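PDB 3HFT: WbmS, polysaccharide deacetylase involved in O-antigen biosynthesis from Bordetella bronchiseptica, which probably removes acetyl groups from a sugar substrate during O-antigen biosynthesis, as a zinc-bound member of the polysaccharide deacetylase family. Local coordinates for residues D186-Q198 and A243-N256. Sequence-based numbering, arbitrary orientation.
Sequences DWEFDSTFDYWYQ and AGSRTFLQSLLARN. With EDO (1,2-ethanediol), chain G.
Asp194 meets Arg255 and Asn256 with both carboxylate oxygens. OD1 forms a salt bridge to Arg255 NH1 at 2.7 Å, but the two planar groups are turned 79° apart and the hydrogen bond within it is weak because it is badly bent. OD2 accepts a nearly straight bond (171°) from Asn256 ND2 at 3.2 Å on its syn side, somewhat out of the carboxylate plane; the same ND2 also donates to Leu252 O. The Arg255 chain runs extended from CG to NE and carries its guanidinium between Ser251 CB over one face and Phe193 CA over the other, with NH2 giving a weak bond to Ser191 O.

Deeper in, with CG anti to the backbone N (chi1 176°), Phe248 extends its ring from the helix toward the loop, where it meets the indole of Trp196 obliquely, CZ lying 3.4 Å from Trp196 NE1. Tyr195 OH sits 3.7 Å from Phe248 CE2 while donating to Glu188 O. Trp196 CZ2 touches Leu252 CD1, the two side chains crossing at about a right angle, and Phe248 and Leu252 also pack on Phe207 and Leu205 of strand 203-207 in the parallel sheet.

At the helix start, Phe189 CD1 packs 3.4 Å from Gly244 C, at the N-cap position. A water links Phe189 O to Thr247 OG1. The loop after helix 179-185 is thus fastened to the C-terminal helix by an aromatic centre and a charged outer edge, where the carboxylate probably offsets the positive charge of the Arg255 guanidinium.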
ATOM      1  N   ASP A 186      13.661  -2.886 -14.780  1.00 39.20           N
ATOM      2  CA  ASP A 186      14.997  -2.894 -15.377  1.00 39.16           C
ATOM      3  C   ASP A 186      16.075  -2.339 -14.441  1.00 39.66           C
ATOM      4  O   ASP A 186      16.966  -1.627 -14.875  1.00 40.81           O
ATOM      5  CB  ASP A 186      15.001  -2.128 -16.705  1.00 39.25           C
ATOM      6  CG  ASP A 186      16.024  -2.658 -17.667  1.00 53.57           C
ATOM      7  OD1 ASP A 186      16.520  -3.799 -17.455  1.00 52.02           O
ATOM      8  OD2 ASP A 186      16.351  -1.922 -18.622  1.00 54.74           O
ATOM      9  N   TRP A 187      15.975  -2.649 -13.151  1.00 37.70           N
ATOM     10  CA  TRP A 187      17.033  -2.338 -12.207  1.00 36.56           C
ATOM     11  C   TRP A 187      18.208  -3.286 -12.429  1.00 39.45           C
ATOM     12  O   TRP A 187      18.023  -4.384 -12.923  1.00 40.38           O
ATOM     13  CB  TRP A 187      16.536  -2.500 -10.795  1.00 36.76           C
ATOM     14  CG  TRP A 187      15.476  -1.509 -10.445  1.00 37.67           C
ATOM     15  CD1 TRP A 187      15.293  -0.284 -10.994  1.00 36.75           C
ATOM     16  CD2 TRP A 187      14.532  -1.632  -9.392  1.00 32.28           C
ATOM     17  NE1 TRP A 187      14.239   0.371 -10.365  1.00 35.81           N
ATOM     18  CE2 TRP A 187      13.757  -0.446  -9.380  1.00 37.54           C
ATOM     19  CE3 TRP A 187      14.258  -2.619  -8.452  1.00 34.78           C
ATOM     20  CZ2 TRP A 187      12.738  -0.242  -8.474  1.00 37.66           C
ATOM     21  CZ3 TRP A 187      13.229  -2.407  -7.558  1.00 34.98           C
ATOM     22  CH2 TRP A 187      12.479  -1.241  -7.586  1.00 36.75           C
ATOM     23  N   GLU A 188      19.407  -2.848 -12.056  1.00 38.67           N
ATOM     24  CA  GLU A 188      20.642  -3.603 -12.304  1.00 39.90           C
ATOM     25  C   GLU A 188      20.896  -4.705 -11.289  1.00 37.40           C
ATOM     26  O   GLU A 188      20.673  -4.521 -10.086  1.00 35.54           O
ATOM     27  CB  GLU A 188      21.824  -2.657 -12.252  1.00 39.67           C
ATOM     28  CG  GLU A 188      21.751  -1.499 -13.242  1.00 47.56           C
ATOM     29  CD  GLU A 188      22.948  -0.521 -13.144  1.00 51.78           C
ATOM     30  OE1 GLU A 188      23.909  -0.788 -12.374  1.00 64.96           O
ATOM     31  OE2 GLU A 188      22.906   0.525 -13.839  1.00 64.00           O
ATOM     32  N   PHE A 189      21.373  -5.848 -11.777  1.00 35.56           N
ATOM     33  CA  PHE A 189      21.760  -6.975 -10.937  1.00 34.34           C
ATOM     34  C   PHE A 189      23.263  -7.022 -10.720  1.00 37.27           C
ATOM     35  O   PHE A 189      23.728  -7.733  -9.829  1.00 38.82           O
ATOM     36  CB  PHE A 189      21.300  -8.317 -11.529  1.00 35.42           C
ATOM     37  CG  PHE A 189      19.820  -8.508 -11.475  1.00 32.28           C
ATOM     38  CD1 PHE A 189      19.190  -8.803 -10.276  1.00 36.62           C
ATOM     39  CD2 PHE A 189      19.047  -8.344 -12.602  1.00 35.99           C
ATOM     40  CE1 PHE A 189      17.833  -8.940 -10.217  1.00 38.65           C
ATOM     41  CE2 PHE A 189      17.674  -8.464 -12.525  1.00 35.44           C
ATOM     42  CZ  PHE A 189      17.082  -8.787 -11.348  1.00 35.48           C
ATOM     43  N   ASP A 190      23.997  -6.232 -11.503  1.00 38.45           N
ATOM     44  CA  ASP A 190      25.475  -6.250 -11.511  1.00 42.11           C
ATOM     45  C   ASP A 190      26.147  -4.928 -11.173  1.00 43.92           C
ATOM     46  O   ASP A 190      27.234  -4.635 -11.670  1.00 45.69           O
ATOM     47  CB  ASP A 190      25.986  -6.692 -12.887  1.00 43.53           C
ATOM     48  CG  ASP A 190      25.514  -5.766 -14.016  1.00 52.82           C
ATOM     49  OD1 ASP A 190      24.602  -4.908 -13.779  1.00 56.80           O
ATOM     50  OD2 ASP A 190      26.044  -5.917 -15.150  1.00 67.76           O
ATOM     51  N   SER A 191      25.520  -4.128 -10.347  1.00 42.59           N
ATOM     52  CA  SER A 191      26.147  -2.908  -9.841  1.00 43.91           C
ATOM     53  C   SER A 191      27.278  -3.267  -8.867  1.00 44.03           C
ATOM     54  O   SER A 191      27.239  -4.298  -8.205  1.00 44.76           O
ATOM     55  CB  SER A 191      25.101  -2.035  -9.133  1.00 45.68           C
ATOM     56  OG  SER A 191      25.694  -0.820  -8.705  1.00 47.64           O
ATOM     57  N   THR A 192      28.290  -2.415  -8.785  1.00 45.19           N
ATOM     58  CA  THR A 192      29.385  -2.614  -7.838  1.00 48.36           C
ATOM     59  C   THR A 192      29.109  -2.025  -6.439  1.00 47.48           C
ATOM     60  O   THR A 192      29.961  -2.076  -5.549  1.00 48.04           O
ATOM     61  CB  THR A 192      30.678  -1.958  -8.372  1.00 49.68           C
ATOM     62  OG1 THR A 192      30.437  -0.561  -8.594  1.00 54.72           O
ATOM     63  CG2 THR A 192      31.106  -2.615  -9.678  1.00 50.75           C
ATOM     64  N   PHE A 193      27.933  -1.446  -6.238  1.00 45.51           N
ATOM     65  CA  PHE A 193      27.594  -0.893  -4.942  1.00 42.98           C
ATOM     66  C   PHE A 193      26.097  -1.068  -4.686  1.00 41.43           C
ATOM     67  O   PHE A 193      25.320  -1.334  -5.608  1.00 36.59           O
ATOM     68  CB  PHE A 193      27.987   0.570  -4.878  1.00 43.66           C
ATOM     69  CG  PHE A 193      27.187   1.464  -5.783  1.00 46.08           C
ATOM     70  CD1 PHE A 193      27.417   1.484  -7.138  1.00 47.60           C
ATOM     71  CD2 PHE A 193      26.221   2.319  -5.257  1.00 49.08           C
ATOM     72  CE1 PHE A 193      26.679   2.336  -7.969  1.00 48.64           C
ATOM     73  CE2 PHE A 193      25.485   3.168  -6.072  1.00 43.93           C
ATOM     74  CZ  PHE A 193      25.710   3.178  -7.434  1.00 43.89           C
ATOM     75  N   ASP A 194      25.714  -0.922  -3.428  1.00 38.51           N
ATOM     76  CA  ASP A 194      24.350  -1.129  -3.014  1.00 38.28           C
ATOM     77  C   ASP A 194      23.552   0.132  -3.295  1.00 37.98           C
ATOM     78  O   ASP A 194      23.295   0.946  -2.397  1.00 34.97           O
ATOM     79  CB  ASP A 194      24.338  -1.482  -1.530  1.00 39.20           C
ATOM     80  CG  ASP A 194      24.973  -2.851  -1.240  1.00 46.17           C
ATOM     81  OD1 ASP A 194      24.969  -3.739  -2.130  1.00 41.65           O
ATOM     82  OD2 ASP A 194      25.455  -3.050  -0.101  1.00 45.42           O
ATOM     83  N   TYR A 195      23.138   0.272  -4.551  1.00 36.84           N
ATOM     84  CA  TYR A 195      22.449   1.485  -5.026  1.00 34.21           C
ATOM     85  C   TYR A 195      21.164   1.832  -4.272  1.00 34.49           C
ATOM     86  O   TYR A 195      20.773   2.994  -4.177  1.00 33.32           O
ATOM     87  CB  TYR A 195      22.170   1.369  -6.528  1.00 36.04           C
ATOM     88  CG  TYR A 195      21.397   0.141  -6.989  1.00 35.90           C
ATOM     89  CD1 TYR A 195      20.028   0.061  -6.834  1.00 36.13           C
ATOM     90  CD2 TYR A 195      22.031  -0.888  -7.677  1.00 37.05           C
ATOM     91  CE1 TYR A 195      19.307  -1.051  -7.268  1.00 35.01           C
ATOM     92  CE2 TYR A 195      21.327  -1.990  -8.128  1.00 36.30           C
ATOM     93  CZ  TYR A 195      19.940  -2.061  -7.921  1.00 32.94           C
ATOM     94  OH  TYR A 195      19.213  -3.151  -8.363  1.00 36.03           O
ATOM     95  N   TRP A 196      20.525   0.808  -3.732  1.00 32.54           N
ATOM     96  CA  TRP A 196      19.250   0.927  -3.048  1.00 34.25           C
ATOM     97  C   TRP A 196      19.367   1.309  -1.575  1.00 33.04           C
ATOM     98  O   TRP A 196      18.353   1.664  -0.939  1.00 34.21           O
ATOM     99  CB  TRP A 196      18.525  -0.443  -3.154  1.00 32.81           C
ATOM    100  CG  TRP A 196      19.448  -1.565  -2.868  1.00 34.10           C
ATOM    101  CD1 TRP A 196      20.155  -2.278  -3.771  1.00 36.72           C
ATOM    102  CD2 TRP A 196      19.835  -2.050  -1.577  1.00 31.55           C
ATOM    103  NE1 TRP A 196      20.973  -3.184  -3.128  1.00 36.10           N
ATOM    104  CE2 TRP A 196      20.768  -3.082  -1.778  1.00 33.21           C
ATOM    105  CE3 TRP A 196      19.473  -1.716  -0.274  1.00 34.21           C
ATOM    106  CZ2 TRP A 196      21.396  -3.748  -0.719  1.00 33.38           C
ATOM    107  CZ3 TRP A 196      20.079  -2.385   0.770  1.00 34.27           C
ATOM    108  CH2 TRP A 196      21.014  -3.403   0.543  1.00 34.71           C
ATOM    109  N   TYR A 197      20.590   1.242  -1.030  1.00 32.84           N
ATOM    110  CA  TYR A 197      20.831   1.351   0.402  1.00 30.91           C
ATOM    111  C   TYR A 197      20.569   2.728   0.982  1.00 32.85           C
ATOM    112  O   TYR A 197      21.066   3.732   0.477  1.00 31.65           O
ATOM    113  CB  TYR A 197      22.278   0.913   0.739  1.00 31.51           C
ATOM    114  CG  TYR A 197      22.564   0.919   2.225  1.00 32.07           C
ATOM    115  CD1 TYR A 197      21.934   0.014   3.084  1.00 32.42           C
ATOM    116  CD2 TYR A 197      23.441   1.845   2.778  1.00 31.42           C
ATOM    117  CE1 TYR A 197      22.192   0.027   4.480  1.00 31.58           C
ATOM    118  CE2 TYR A 197      23.708   1.866   4.160  1.00 33.21           C
ATOM    119  CZ  TYR A 197      23.074   0.961   4.998  1.00 32.86           C
ATOM    120  OH  TYR A 197      23.342   1.012   6.349  1.00 33.96           O
ATOM    121  N   GLN A 198      19.818   2.752   2.076  1.00 29.15           N
ATOM    122  CA  GLN A 198      19.542   3.937   2.838  1.00 30.29           C
ATOM    123  C   GLN A 198      20.221   3.828   4.223  1.00 32.47           C
ATOM    124  O   GLN A 198      19.762   3.070   5.105  1.00 32.94           O
ATOM    125  CB  GLN A 198      18.028   4.096   3.021  1.00 31.84           C
ATOM    126  CG  GLN A 198      17.229   3.958   1.718  1.00 37.27           C
ATOM    127  CD  GLN A 198      15.790   4.373   1.856  1.00 33.62           C
ATOM    128  OE1 GLN A 198      15.290   4.599   2.973  1.00 31.89           O
ATOM    129  NE2 GLN A 198      15.105   4.503   0.708  1.00 31.60           N
ATOM    130  N   ALA A 243      24.920 -11.995 -14.589  1.00 36.28           N
ATOM    131  CA  ALA A 243      24.414 -11.402 -13.361  1.00 35.89           C
ATOM    132  C   ALA A 243      22.906 -11.613 -13.283  1.00 34.34           C
ATOM    133  O   ALA A 243      22.201 -11.530 -14.309  1.00 33.63           O
ATOM    134  CB  ALA A 243      24.724  -9.923 -13.337  1.00 33.51           C
ATOM    135  N   GLY A 244      22.404 -11.880 -12.079  1.00 34.05           N
ATOM    136  CA  GLY A 244      20.976 -11.979 -11.869  1.00 33.99           C
ATOM    137  C   GLY A 244      20.672 -11.900 -10.386  1.00 33.51           C
ATOM    138  O   GLY A 244      21.522 -11.444  -9.593  1.00 32.28           O
ATOM    139  N   SER A 245      19.495 -12.382 -10.011  1.00 34.00           N
ATOM    140  CA  SER A 245      19.005 -12.340  -8.624  1.00 32.32           C
ATOM    141  C   SER A 245      19.926 -13.045  -7.648  1.00 33.94           C
ATOM    142  O   SER A 245      20.128 -12.568  -6.531  1.00 32.63           O
ATOM    143  CB  SER A 245      17.604 -12.950  -8.526  1.00 34.20           C
ATOM    144  OG  SER A 245      16.662 -12.198  -9.301  1.00 35.70           O
ATOM    145  N   ARG A 246      20.500 -14.170  -8.056  1.00 30.99           N
ATOM    146  CA  ARG A 246      21.382 -14.943  -7.196  1.00 31.31           C
ATOM    147  C   ARG A 246      22.711 -14.229  -6.973  1.00 34.00           C
ATOM    148  O   ARG A 246      23.187 -14.113  -5.841  1.00 32.67           O
ATOM    149  CB  ARG A 246      21.661 -16.310  -7.810  1.00 33.35           C
ATOM    150  CG  ARG A 246      22.370 -17.288  -6.901  1.00 33.27           C
ATOM    151  CD  ARG A 246      22.734 -18.531  -7.696  1.00 33.12           C
ATOM    152  NE  ARG A 246      23.226 -19.595  -6.841  1.00 34.20           N
ATOM    153  CZ  ARG A 246      22.466 -20.409  -6.112  1.00 36.83           C
ATOM    154  NH1 ARG A 246      21.172 -20.289  -6.088  1.00 31.65           N
ATOM    155  NH2 ARG A 246      23.021 -21.336  -5.366  1.00 35.15           N
ATOM    156  N   THR A 247      23.324 -13.745  -8.042  1.00 33.78           N
ATOM    157  CA  THR A 247      24.609 -13.071  -7.901  1.00 32.31           C
ATOM    158  C   THR A 247      24.437 -11.729  -7.160  1.00 33.83           C
ATOM    159  O   THR A 247      25.308 -11.334  -6.411  1.00 31.83           O
ATOM    160  CB  THR A 247      25.325 -12.894  -9.230  1.00 34.79           C
ATOM    161  OG1 THR A 247      24.533 -12.094 -10.091  1.00 34.51           O
ATOM    162  CG2 THR A 247      25.646 -14.255  -9.885  1.00 34.13           C
ATOM    163  N   PHE A 248      23.289 -11.074  -7.319  1.00 32.37           N
ATOM    164  CA  PHE A 248      22.993  -9.845  -6.580  1.00 34.25           C
ATOM    165  C   PHE A 248      22.968 -10.169  -5.081  1.00 33.64           C
ATOM    166  O   PHE A 248      23.573  -9.479  -4.278  1.00 33.29           O
ATOM    167  CB  PHE A 248      21.657  -9.302  -7.065  1.00 35.75           C
ATOM    168  CG  PHE A 248      21.138  -8.078  -6.335  1.00 33.99           C
ATOM    169  CD1 PHE A 248      20.294  -8.205  -5.250  1.00 34.90           C
ATOM    170  CD2 PHE A 248      21.418  -6.800  -6.802  1.00 36.89           C
ATOM    171  CE1 PHE A 248      19.768  -7.098  -4.635  1.00 32.78           C
ATOM    172  CE2 PHE A 248      20.883  -5.690  -6.186  1.00 38.84           C
ATOM    173  CZ  PHE A 248      20.056  -5.844  -5.099  1.00 36.07           C
ATOM    174  N   LEU A 249      22.258 -11.233  -4.720  1.00 34.97           N
ATOM    175  CA  LEU A 249      22.158 -11.631  -3.312  1.00 35.25           C
ATOM    176  C   LEU A 249      23.499 -12.053  -2.792  1.00 35.00           C
ATOM    177  O   LEU A 249      23.874 -11.702  -1.672  1.00 31.98           O
ATOM    178  CB  LEU A 249      21.174 -12.790  -3.173  1.00 35.65           C
ATOM    179  CG  LEU A 249      21.012 -13.415  -1.791  1.00 33.01           C
ATOM    180  CD1 LEU A 249      20.592 -12.408  -0.703  1.00 31.65           C
ATOM    181  CD2 LEU A 249      19.983 -14.583  -1.917  1.00 35.98           C
ATOM    182  N   GLN A 250      24.238 -12.833  -3.573  1.00 32.13           N
ATOM    183  CA  GLN A 250      25.570 -13.256  -3.125  1.00 33.38           C
ATOM    184  C   GLN A 250      26.511 -12.071  -2.886  1.00 35.09           C
ATOM    185  O   GLN A 250      27.216 -12.048  -1.886  1.00 34.92           O
ATOM    186  CB  GLN A 250      26.204 -14.261  -4.105  1.00 31.75           C
ATOM    187  CG  GLN A 250      25.520 -15.619  -4.071  1.00 32.71           C
ATOM    188  CD  GLN A 250      25.972 -16.512  -5.209  1.00 38.06           C
ATOM    189  OE1 GLN A 250      26.071 -16.074  -6.346  1.00 37.07           O
ATOM    190  NE2 GLN A 250      26.249 -17.752  -4.900  1.00 39.92           N
ATOM    191  N   SER A 251      26.505 -11.076  -3.772  1.00 36.79           N
ATOM    192  CA  SER A 251      27.341  -9.872  -3.588  1.00 38.01           C
ATOM    193  C   SER A 251      26.940  -9.050  -2.392  1.00 37.86           C
ATOM    194  O   SER A 251      27.781  -8.530  -1.665  1.00 36.38           O
ATOM    195  CB  SER A 251      27.251  -8.948  -4.787  1.00 39.94           C
ATOM    196  OG  SER A 251      27.800  -9.605  -5.895  1.00 49.07           O
ATOM    197  N   LEU A 252      25.645  -8.917  -2.206  1.00 36.28           N
ATOM    198  CA  LEU A 252      25.111  -8.148  -1.084  1.00 37.83           C
ATOM    199  C   LEU A 252      25.551  -8.769   0.218  1.00 37.26           C
ATOM    200  O   LEU A 252      25.961  -8.060   1.147  1.00 38.13           O
ATOM    201  CB  LEU A 252      23.593  -8.117  -1.203  1.00 36.08           C
ATOM    202  CG  LEU A 252      22.665  -7.509  -0.182  1.00 43.68           C
ATOM    203  CD1 LEU A 252      21.284  -7.485  -0.860  1.00 43.84           C
ATOM    204  CD2 LEU A 252      22.643  -8.308   1.096  1.00 41.31           C
ATOM    205  N   LEU A 253      25.483 -10.101   0.292  1.00 37.64           N
ATOM    206  CA  LEU A 253      25.938 -10.835   1.477  1.00 37.86           C
ATOM    207  C   LEU A 253      27.442 -10.652   1.689  1.00 39.57           C
ATOM    208  O   LEU A 253      27.880 -10.320   2.801  1.00 40.30           O
ATOM    209  CB  LEU A 253      25.592 -12.334   1.360  1.00 38.57           C
ATOM    210  CG  LEU A 253      24.105 -12.719   1.455  1.00 35.92           C
ATOM    211  CD1 LEU A 253      23.846 -14.177   1.036  1.00 34.25           C
ATOM    212  CD2 LEU A 253      23.547 -12.407   2.865  1.00 32.80           C
ATOM    213  N   ALA A 254      28.227 -10.862   0.628  1.00 39.36           N
ATOM    214  CA  ALA A 254      29.690 -10.743   0.708  1.00 40.45           C
ATOM    215  C   ALA A 254      30.129  -9.354   1.153  1.00 42.14           C
ATOM    216  O   ALA A 254      31.012  -9.227   1.964  1.00 43.61           O
ATOM    217  CB  ALA A 254      30.348 -11.109  -0.651  1.00 39.01           C
ATOM    218  N   ARG A 255      29.515  -8.317   0.614  1.00 44.33           N
ATOM    219  CA  ARG A 255      29.852  -6.966   0.981  1.00 46.17           C
ATOM    220  C   ARG A 255      29.452  -6.572   2.380  1.00 45.83           C
ATOM    221  O   ARG A 255      29.971  -5.586   2.875  1.00 44.43           O
ATOM    222  CB  ARG A 255      29.063  -5.980   0.154  1.00 48.97           C
ATOM    223  CG  ARG A 255      29.429  -5.849  -1.255  1.00 58.41           C
ATOM    224  CD  ARG A 255      28.594  -4.712  -1.822  1.00 59.49           C
ATOM    225  NE  ARG A 255      28.758  -4.741  -3.258  1.00 65.14           N
ATOM    226  CZ  ARG A 255      27.799  -4.990  -4.126  1.00 66.58           C
ATOM    227  NH1 ARG A 255      26.551  -5.185  -3.711  1.00 68.46           N
ATOM    228  NH2 ARG A 255      28.092  -4.999  -5.425  1.00 69.40           N
ATOM    229  N   ASN A 256      28.469  -7.248   2.972  1.00 44.55           N
ATOM    230  CA  ASN A 256      27.872  -6.760   4.223  1.00 44.86           C
ATOM    231  C   ASN A 256      28.066  -7.652   5.449  1.00 45.47           C
ATOM    232  O   ASN A 256      27.648  -7.288   6.533  1.00 46.36           O
ATOM    233  CB  ASN A 256      26.393  -6.488   4.002  1.00 46.10           C
ATOM    234  CG  ASN A 256      26.164  -5.257   3.155  1.00 48.35           C
ATOM    235  OD1 ASN A 256      26.447  -4.144   3.598  1.00 48.10           O
ATOM    236  ND2 ASN A 256      25.667  -5.443   1.937  1.00 41.53           N
TER
HETATM  237  C1  EDO G 262      10.270   3.350  -9.928  1.00 44.87           C
HETATM  238  O1  EDO G 262      10.298   4.457  -9.049  1.00 43.08           O
HETATM  239  C2  EDO G 262      11.097   3.741 -11.147  1.00 45.54           C
HETATM  240  O2  EDO G 262      12.277   2.923 -11.204  1.00 50.95           O
HETATM  241  O   HOH W   1      25.551  -9.638  -9.597  1.00 43.75           O